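Local coordinates for Endoglucanase(Endo-1,4-beta-glucanase)protein (Pseudomonas stutzeri, PDB 6R2J) that probably hydrolyses internal beta-1,4-glucosidic bonds of cellulose, as a family 5 endoglucanase, and holds cellobiose in its pocket, at residues I95-N100 and G138-N143; G251-P256 and S280-G285. All coordinates share one frame; numbering follows the deposited sequence.

Contact 1: I95-N100 and G138-N143; sequences ILDMHN and GYDIMN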
ATOM      1  N   ILE A  95       3.929   6.250  -0.639  1.00  6.04           N
ATOM      2  CA  ILE A  95       3.805   5.218  -1.658  1.00  7.61           C
ATOM      3  C   ILE A  95       2.520   5.521  -2.415  1.00  7.75           C
ATOM      4  O   ILE A  95       1.415   5.351  -1.891  1.00  8.09           O
ATOM      5  CB  ILE A  95       3.796   3.808  -1.031  1.00  7.52           C
ATOM      6  CG1 ILE A  95       5.077   3.603  -0.178  1.00  7.19           C
ATOM      7  CG2 ILE A  95       3.711   2.661  -2.081  1.00  6.29           C
ATOM      8  CD1 ILE A  95       5.192   2.264   0.469  1.00  7.30           C
ATOM      9  N   LEU A  96       2.671   5.963  -3.658  1.00  7.83           N
ATOM     10  CA  LEU A  96       1.523   6.115  -4.539  1.00  7.84           C
ATOM     11  C   LEU A  96       1.053   4.750  -5.031  1.00  6.87           C
ATOM     12  O   LEU A  96       1.823   3.989  -5.618  1.00  7.24           O
ATOM     13  CB  LEU A  96       1.852   7.016  -5.724  1.00  7.91           C
ATOM     14  CG  LEU A  96       2.142   8.465  -5.319  1.00 10.74           C
ATOM     15  CD1 LEU A  96       2.395   9.270  -6.583  1.00 12.71           C
ATOM     16  CD2 LEU A  96       1.029   9.078  -4.509  1.00 10.55           C
ATOM     17  N   ASP A  97      -0.218   4.439  -4.802  1.00  7.38           N
ATOM     18  CA  ASP A  97      -0.753   3.102  -5.029  1.00  7.11           C
ATOM     19  C   ASP A  97      -1.830   3.220  -6.085  1.00  7.72           C
ATOM     20  O   ASP A  97      -2.887   3.812  -5.821  1.00  8.71           O
ATOM     21  CB  ASP A  97      -1.335   2.581  -3.712  1.00  7.77           C
ATOM     22  CG  ASP A  97      -2.454   1.551  -3.896  1.00  7.27           C
ATOM     23  OD1 ASP A  97      -2.412   0.745  -4.893  1.00  6.52           O
ATOM     24  OD2 ASP A  97      -3.406   1.662  -3.034  1.00  5.98           O
ATOM     25  N   MET A  98      -1.582   2.651  -7.272  1.00  6.88           N
ATOM     26  CA  MET A  98      -2.612   2.565  -8.309  1.00  5.95           C
ATOM     27  C   MET A  98      -3.563   1.434  -7.908  1.00  6.55           C
ATOM     28  O   MET A  98      -3.272   0.249  -8.089  1.00  7.16           O
ATOM     29  CB  MET A  98      -2.011   2.328  -9.689  1.00  5.84           C
ATOM     30  CG  MET A  98      -3.070   2.119 -10.760  1.00  7.79           C
ATOM     31  SD  MET A  98      -2.442   2.045 -12.463  1.00  8.40           S
ATOM     32  CE  MET A  98      -1.800   3.695 -12.759  1.00  8.29           C
ATOM     33  N   HIS A  99      -4.707   1.806  -7.354  1.00  7.60           N
ATOM     34  CA  HIS A  99      -5.559   0.903  -6.580  1.00  8.30           C
ATOM     35  C   HIS A  99      -6.574   0.204  -7.499  1.00  6.56           C
ATOM     36  O   HIS A  99      -7.802   0.295  -7.319  1.00  6.12           O
ATOM     37  CB  HIS A  99      -6.260   1.744  -5.527  1.00  6.87           C
ATOM     38  CG  HIS A  99      -6.651   1.004  -4.289  1.00  7.60           C
ATOM     39  ND1 HIS A  99      -5.728   0.504  -3.400  1.00  6.52           N
ATOM     40  CD2 HIS A  99      -7.868   0.724  -3.765  1.00  8.54           C
ATOM     41  CE1 HIS A  99      -6.361  -0.065  -2.390  1.00  7.82           C
ATOM     42  NE2 HIS A  99      -7.661   0.062  -2.582  1.00  8.19           N
ATOM     43  N   ASN A 100      -6.036  -0.559  -8.471  1.00  7.35           N
ATOM     44  CA  ASN A 100      -6.839  -0.957  -9.616  1.00  5.90           C
ATOM     45  C   ASN A 100      -7.116  -2.446  -9.831  1.00  6.42           C
ATOM     46  O   ASN A 100      -7.796  -2.783 -10.808  1.00  6.62           O
ATOM     47  CB  ASN A 100      -6.252  -0.359 -10.904  1.00  6.11           C
ATOM     48  CG  ASN A 100      -6.864   0.981 -11.257  1.00  5.71           C
ATOM     49  OD1 ASN A 100      -6.557   1.976 -10.657  1.00  6.09           O
ATOM     50  ND2 ASN A 100      -7.758   0.991 -12.227  1.00  7.62           N
ATOM     51  N   GLY A 138       7.845   5.802  -3.373  1.00  9.25           N
ATOM     52  CA  GLY A 138       7.834   4.878  -4.488  1.00  7.51           C
ATOM     53  C   GLY A 138       6.445   4.652  -5.048  1.00  8.49           C
ATOM     54  O   GLY A 138       5.471   5.319  -4.676  1.00  8.40           O
ATOM     55  N   TYR A 139       6.403   3.706  -5.992  1.00  7.80           N
ATOM     56  CA  TYR A 139       5.218   3.432  -6.803  1.00  8.88           C
ATOM     57  C   TYR A 139       4.737   2.009  -6.536  1.00  8.30           C
ATOM     58  O   TYR A 139       5.398   1.038  -6.923  1.00  6.94           O
ATOM     59  CB  TYR A 139       5.470   3.585  -8.313  1.00  9.98           C
ATOM     60  CG  TYR A 139       5.864   4.962  -8.758  1.00 11.25           C
ATOM     61  CD1 TYR A 139       5.144   6.075  -8.324  1.00 12.31           C
ATOM     62  CD2 TYR A 139       6.938   5.153  -9.606  1.00 12.75           C
ATOM     63  CE1 TYR A 139       5.481   7.315  -8.707  1.00 14.55           C
ATOM     64  CE2 TYR A 139       7.301   6.430 -10.008  1.00 14.92           C
ATOM     65  CZ  TYR A 139       6.562   7.510  -9.549  1.00 15.70           C
ATOM     66  OH  TYR A 139       6.887   8.804  -9.914  1.00 17.53           O
ATOM     67  N   ASP A 140       3.563   1.892  -5.932  1.00  8.25           N
ATOM     68  CA  ASP A 140       2.854   0.624  -5.787  1.00  7.94           C
ATOM     69  C   ASP A 140       2.020   0.533  -7.062  1.00  6.81           C
ATOM     70  O   ASP A 140       0.926   1.088  -7.170  1.00  7.73           O
ATOM     71  CB  ASP A 140       2.062   0.675  -4.487  1.00  7.53           C
ATOM     72  CG  ASP A 140       1.446  -0.650  -4.108  1.00  8.48           C
ATOM     73  OD1 ASP A 140       1.306  -1.545  -4.990  1.00  8.40           O
ATOM     74  OD2 ASP A 140       1.069  -0.758  -2.908  1.00 10.37           O
ATOM     75  N   ILE A 141       2.610  -0.111  -8.074  1.00  7.32           N
ATOM     76  CA  ILE A 141       2.061  -0.034  -9.420  1.00  8.30           C
ATOM     77  C   ILE A 141       0.702  -0.717  -9.568  1.00  6.61           C
ATOM     78  O   ILE A 141      -0.026  -0.426 -10.521  1.00  7.66           O
ATOM     79  CB  ILE A 141       3.079  -0.563 -10.453  1.00  8.76           C
ATOM     80  CG1 ILE A 141       3.444  -2.026 -10.216  1.00 10.10           C
ATOM     81  CG2 ILE A 141       4.368   0.243 -10.421  1.00  8.13           C
ATOM     82  CD1 ILE A 141       4.210  -2.674 -11.352  1.00 11.04           C
ATOM     83  N   MET A 142       0.309  -1.597  -8.652  1.00  7.28           N
ATOM     84  CA  MET A 142      -1.040  -2.151  -8.725  1.00  7.77           C
ATOM     85  C   MET A 142      -1.443  -2.733  -7.382  1.00  6.18           C
ATOM     86  O   MET A 142      -0.730  -3.566  -6.843  1.00  6.92           O
ATOM     87  CB  MET A 142      -1.121  -3.267  -9.779  1.00  8.65           C
ATOM     88  CG  MET A 142      -2.508  -3.851 -10.023  1.00  8.10           C
ATOM     89  SD  MET A 142      -3.681  -2.572 -10.492  1.00  8.33           S
ATOM     90  CE  MET A 142      -2.859  -1.807 -11.882  1.00  8.26           C
ATOM     91  N   ASN A 143      -2.631  -2.371  -6.920  1.00  6.35           N
ATOM     92  CA  ASN A 143      -3.254  -2.966  -5.747  1.00  6.65           C
ATOM     93  C   ASN A 143      -4.019  -4.254  -6.086  1.00  6.75           C
ATOM     94  O   ASN A 143      -4.863  -4.295  -7.000  1.00  7.65           O
ATOM     95  CB  ASN A 143      -4.191  -1.932  -5.095  1.00  8.44           C
ATOM     96  CG  ASN A 143      -4.937  -2.471  -3.864  1.00  9.36           C
ATOM     97  OD1 ASN A 143      -4.338  -2.609  -2.813  1.00  8.07           O
ATOM     98  ND2 ASN A 143      -6.238  -2.771  -4.003  1.00 11.52           N
TER

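Contact 2: G251-P256 and S280-G285; sequences GEYGIP and SAYWAG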
ATOM      1  N   GLY A 251       1.492  -4.079   2.965  1.00  7.15           N
ATOM      2  CA  GLY A 251       0.857  -2.825   2.577  1.00  5.69           C
ATOM      3  C   GLY A 251      -0.528  -2.585   3.124  1.00  5.85           C
ATOM      4  O   GLY A 251      -1.032  -1.457   3.044  1.00  6.42           O
ATOM      5  N   GLU A 252      -1.182  -3.623   3.600  1.00  6.62           N
ATOM      6  CA  GLU A 252      -2.447  -3.423   4.279  1.00  5.90           C
ATOM      7  C   GLU A 252      -2.676  -4.495   5.327  1.00  6.02           C
ATOM      8  O   GLU A 252      -2.323  -5.654   5.134  1.00  6.33           O
ATOM      9  CB  GLU A 252      -3.646  -3.563   3.366  1.00  6.43           C
ATOM     10  CG  GLU A 252      -3.773  -2.499   2.321  1.00  7.12           C
ATOM     11  CD  GLU A 252      -4.999  -2.694   1.480  1.00  7.76           C
ATOM     12  OE1 GLU A 252      -5.910  -3.456   1.926  1.00  8.95           O
ATOM     13  OE2 GLU A 252      -5.025  -2.116   0.369  1.00  8.89           O
ATOM     14  N   TYR A 253      -3.350  -4.090   6.398  1.00  7.65           N
ATOM     15  CA  TYR A 253      -3.731  -4.895   7.548  1.00  7.07           C
ATOM     16  C   TYR A 253      -4.554  -3.908   8.370  1.00  7.80           C
ATOM     17  O   TYR A 253      -4.271  -2.706   8.341  1.00  8.29           O
ATOM     18  CB  TYR A 253      -2.517  -5.405   8.320  1.00  8.66           C
ATOM     19  CG  TYR A 253      -1.918  -4.400   9.249  1.00  8.64           C
ATOM     20  CD1 TYR A 253      -0.975  -3.487   8.786  1.00  8.57           C
ATOM     21  CD2 TYR A 253      -2.284  -4.368  10.587  1.00  8.52           C
ATOM     22  CE1 TYR A 253      -0.423  -2.597   9.609  1.00  8.94           C
ATOM     23  CE2 TYR A 253      -1.732  -3.447  11.431  1.00  9.30           C
ATOM     24  CZ  TYR A 253      -0.819  -2.556  10.947  1.00  8.68           C
ATOM     25  OH  TYR A 253      -0.281  -1.634  11.826  1.00 11.92           O
ATOM     26  N   GLY A 254      -5.581  -4.370   9.086  1.00  9.67           N
ATOM     27  CA  GLY A 254      -6.401  -3.484   9.897  1.00  8.77           C
ATOM     28  C   GLY A 254      -7.324  -4.312  10.753  1.00  8.00           C
ATOM     29  O   GLY A 254      -7.518  -5.504  10.505  1.00  8.56           O
ATOM     30  N   ILE A 255      -7.879  -3.667  11.776  1.00  8.80           N
ATOM     31  CA  ILE A 255      -8.745  -4.386  12.703  1.00  8.32           C
ATOM     32  C   ILE A 255      -9.924  -3.505  13.077  1.00  9.15           C
ATOM     33  O   ILE A 255      -9.829  -2.277  13.133  1.00  9.06           O
ATOM     34  CB  ILE A 255      -8.013  -4.831  14.005  1.00  9.89           C
ATOM     35  CG1 ILE A 255      -7.487  -3.631  14.796  1.00 10.67           C
ATOM     36  CG2 ILE A 255      -6.876  -5.782  13.743  1.00  9.55           C
ATOM     37  CD1 ILE A 255      -6.796  -3.994  16.121  1.00 11.25           C
ATOM     38  N   PRO A 256     -11.072  -4.141  13.338  1.00  9.88           N
ATOM     39  CA  PRO A 256     -12.181  -3.389  13.934  1.00 10.14           C
ATOM     40  C   PRO A 256     -11.896  -3.031  15.380  1.00 10.58           C
ATOM     41  O   PRO A 256     -11.206  -3.751  16.101  1.00 11.09           O
ATOM     42  CB  PRO A 256     -13.369  -4.357  13.838  1.00 11.97           C
ATOM     43  CG  PRO A 256     -12.919  -5.464  12.827  1.00 11.29           C
ATOM     44  CD  PRO A 256     -11.437  -5.554  13.050  1.00  9.76           C
ATOM     45  N   SER A 280       5.002  -1.846   7.106  1.00  9.57           N
ATOM     46  CA  SER A 280       3.588  -2.156   6.989  1.00  7.69           C
ATOM     47  C   SER A 280       2.825  -0.854   6.854  1.00  8.08           C
ATOM     48  O   SER A 280       3.336   0.212   7.190  1.00 10.13           O
ATOM     49  CB  SER A 280       3.080  -2.859   8.251  1.00  8.07           C
ATOM     50  OG  SER A 280       2.982  -1.955   9.354  1.00  6.85           O
ATOM     51  N   ALA A 281       1.580  -0.947   6.397  1.00  7.84           N
ATOM     52  CA  ALA A 281       0.687   0.203   6.361  1.00  5.55           C
ATOM     53  C   ALA A 281      -0.685  -0.243   6.841  1.00  5.49           C
ATOM     54  O   ALA A 281      -1.268  -1.188   6.303  1.00  6.97           O
ATOM     55  CB  ALA A 281       0.630   0.830   4.958  1.00  6.66           C
ATOM     56  N   TYR A 282      -1.152   0.413   7.900  1.00  6.39           N
ATOM     57  CA  TYR A 282      -2.464   0.162   8.455  1.00  6.57           C
ATOM     58  C   TYR A 282      -3.544   0.642   7.504  1.00  7.19           C
ATOM     59  O   TYR A 282      -3.419   1.707   6.912  1.00  8.26           O
ATOM     60  CB  TYR A 282      -2.606   0.930   9.781  1.00  8.09           C
ATOM     61  CG  TYR A 282      -3.890   0.578  10.474  1.00  8.30           C
ATOM     62  CD1 TYR A 282      -3.943  -0.504  11.297  1.00  8.07           C
ATOM     63  CD2 TYR A 282      -5.054   1.288  10.253  1.00  8.31           C
ATOM     64  CE1 TYR A 282      -5.080  -0.858  11.909  1.00  7.69           C
ATOM     65  CE2 TYR A 282      -6.206   0.916  10.827  1.00  7.46           C
ATOM     66  CZ  TYR A 282      -6.211  -0.170  11.663  1.00  7.58           C
ATOM     67  OH  TYR A 282      -7.357  -0.602  12.251  1.00  9.33           O
ATOM     68  N   TRP A 283      -4.647  -0.112   7.421  1.00  7.36           N
ATOM     69  CA  TRP A 283      -5.832   0.272   6.656  1.00  7.86           C
ATOM     70  C   TRP A 283      -6.990   0.597   7.599  1.00  7.77           C
ATOM     71  O   TRP A 283      -7.574  -0.328   8.181  1.00  8.20           O
ATOM     72  CB  TRP A 283      -6.246  -0.895   5.763  1.00  9.62           C
ATOM     73  CG  TRP A 283      -7.397  -0.470   4.854  1.00  9.83           C
ATOM     74  CD1 TRP A 283      -8.755  -0.539   5.113  1.00  9.75           C
ATOM     75  CD2 TRP A 283      -7.271   0.127   3.559  1.00  9.31           C
ATOM     76  NE1 TRP A 283      -9.461  -0.009   4.054  1.00  8.97           N
ATOM     77  CE2 TRP A 283      -8.575   0.404   3.092  1.00  9.70           C
ATOM     78  CE3 TRP A 283      -6.180   0.464   2.756  1.00  8.41           C
ATOM     79  CZ2 TRP A 283      -8.797   0.993   1.846  1.00 10.29           C
ATOM     80  CZ3 TRP A 283      -6.407   1.001   1.541  1.00  8.48           C
ATOM     81  CH2 TRP A 283      -7.695   1.289   1.099  1.00  9.55           C
ATOM     82  N   ALA A 284      -7.364   1.879   7.737  1.00  8.19           N
ATOM     83  CA  ALA A 284      -6.794   3.016   7.017  1.00  7.72           C
ATOM     84  C   ALA A 284      -7.104   4.242   7.836  1.00  7.06           C
ATOM     85  O   ALA A 284      -8.017   4.178   8.648  1.00  7.27           O
ATOM     86  CB  ALA A 284      -7.422   3.156   5.645  1.00  8.02           C
ATOM     87  N   GLY A 285      -6.405   5.361   7.578  1.00  6.66           N
ATOM     88  CA  GLY A 285      -6.767   6.668   8.123  1.00  7.17           C
ATOM     89  C   GLY A 285      -7.171   7.678   7.056  1.00  8.73           C
ATOM     90  O   GLY A 285      -7.295   7.322   5.875  1.00  9.60           O
TER
HETATM   91  O   HOH W   1       1.368   0.092  10.264  1.00  8.84           O

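Contact 1: I95-N100 and G138-N143
L96 and M98 alternate with G138, D140 and N143 in the backbone bonds that join two neighbouring parallel strands of the barrel. L96 N reaches G138 O at 3.0 Å, D140 N bonds L96 O at 2.7 Å, and M98 N bonds D140 O. I141 is then an extra residue that shifts the register by one, and N143 N closes on M98 O.

Apolar contacts are methyl and thioether touches. I95 CG2, anti to the backbone N, meets D140 CB at 3.5 Å. The M142 chain, bent at its last two torsions, brings SD to 3.4 Å from N100 CB.

The polar side-chain contacts gather toward the C-terminal end of the strands. The N143 amide stacks on one face of the H99 ring, planes 20° apart, with CG 3.1 Å from H99 ND1. H99 ND1 itself donates to the syn lone pair of D97 OD2 at 2.6 Å. N143 OD1 and D140 OD2 both turn to R56. With D97 OD1 only 4.3 Å from D140 OD2, the arginine would probably ease the repulsion between these buried acids and help keep the N143 amide from turning.

Contact 2: G251-P256 and S280-G285
Y253 and Y282 meet edge-to-face, the rim of Y282 directed at the Y253 face with the planes at 87° and CD1 of Y282 3.7 Å from CE2 of Y253. Y253 O sits over one face of Y282, and Y253 OH lies at its edge in plane. At the rim of Y253, in plane, a water links Y253 OH to S280 OG, which also bonds H14. The W283 indole has E252 OE1 above one face and A284 CB above the other, both offset toward the rim.

This is the junction where strand 248-252 meets strand 280-285 and the (beta/alpha)8 (TIM) barrel closes, helix 260-276 forming the crossover between them and covering Y253 and I255. The two segments run in clearly different directions, and the one direct main-chain bond between them is W283 N to Y253 O, 2.8 Å.

Y282 CG is anti to the backbone N (chi1 -174°), which carries the ring across to G254 and places OH opposite I255 N. That donor meets it at 3.1 Å in a nearly straight bond (178°), and the same hydroxyl bonds L294 O. A phenylalanine in place of Y282 would probably leave I255 N and L294 O without the partner they share and the chain after Y253 less firmly held.

E252 runs alongside W283, its CD 3.6 Å from W283 CE3, while OE2 pairs with R56 and OE1 with Y208. W283 is followed by a cis peptide to A284, and its own carbonyl is buried without a partner. The nearest approach of G254 to that oxygen is by its CA, 3.8 Å from W283 O.

Contact 1 joins the third and fourth strands of the barrel and contact 2 the seventh and eighth, so the two face each other across the barrel mouth with centres about 15 Å apart. Their side chains still touch: N143 OD1 packs 3.3 Å from E252 OE2, and H99 NE2 lies 3.9 Å from W283 CH2. R56, on strand 54-59, reaches both, bonding D140 and N143 of contact 1 and E252 of contact 2. N143 and E252 also bond the same hydroxyl of a bound Tris, probably from the crystallisation liquor. The cellobiose pocket, which includes E144 and Y208, lies just beyond, its glucose about 7 Å from the N143 side chain and about 5 Å from that of E252 (nearest atoms).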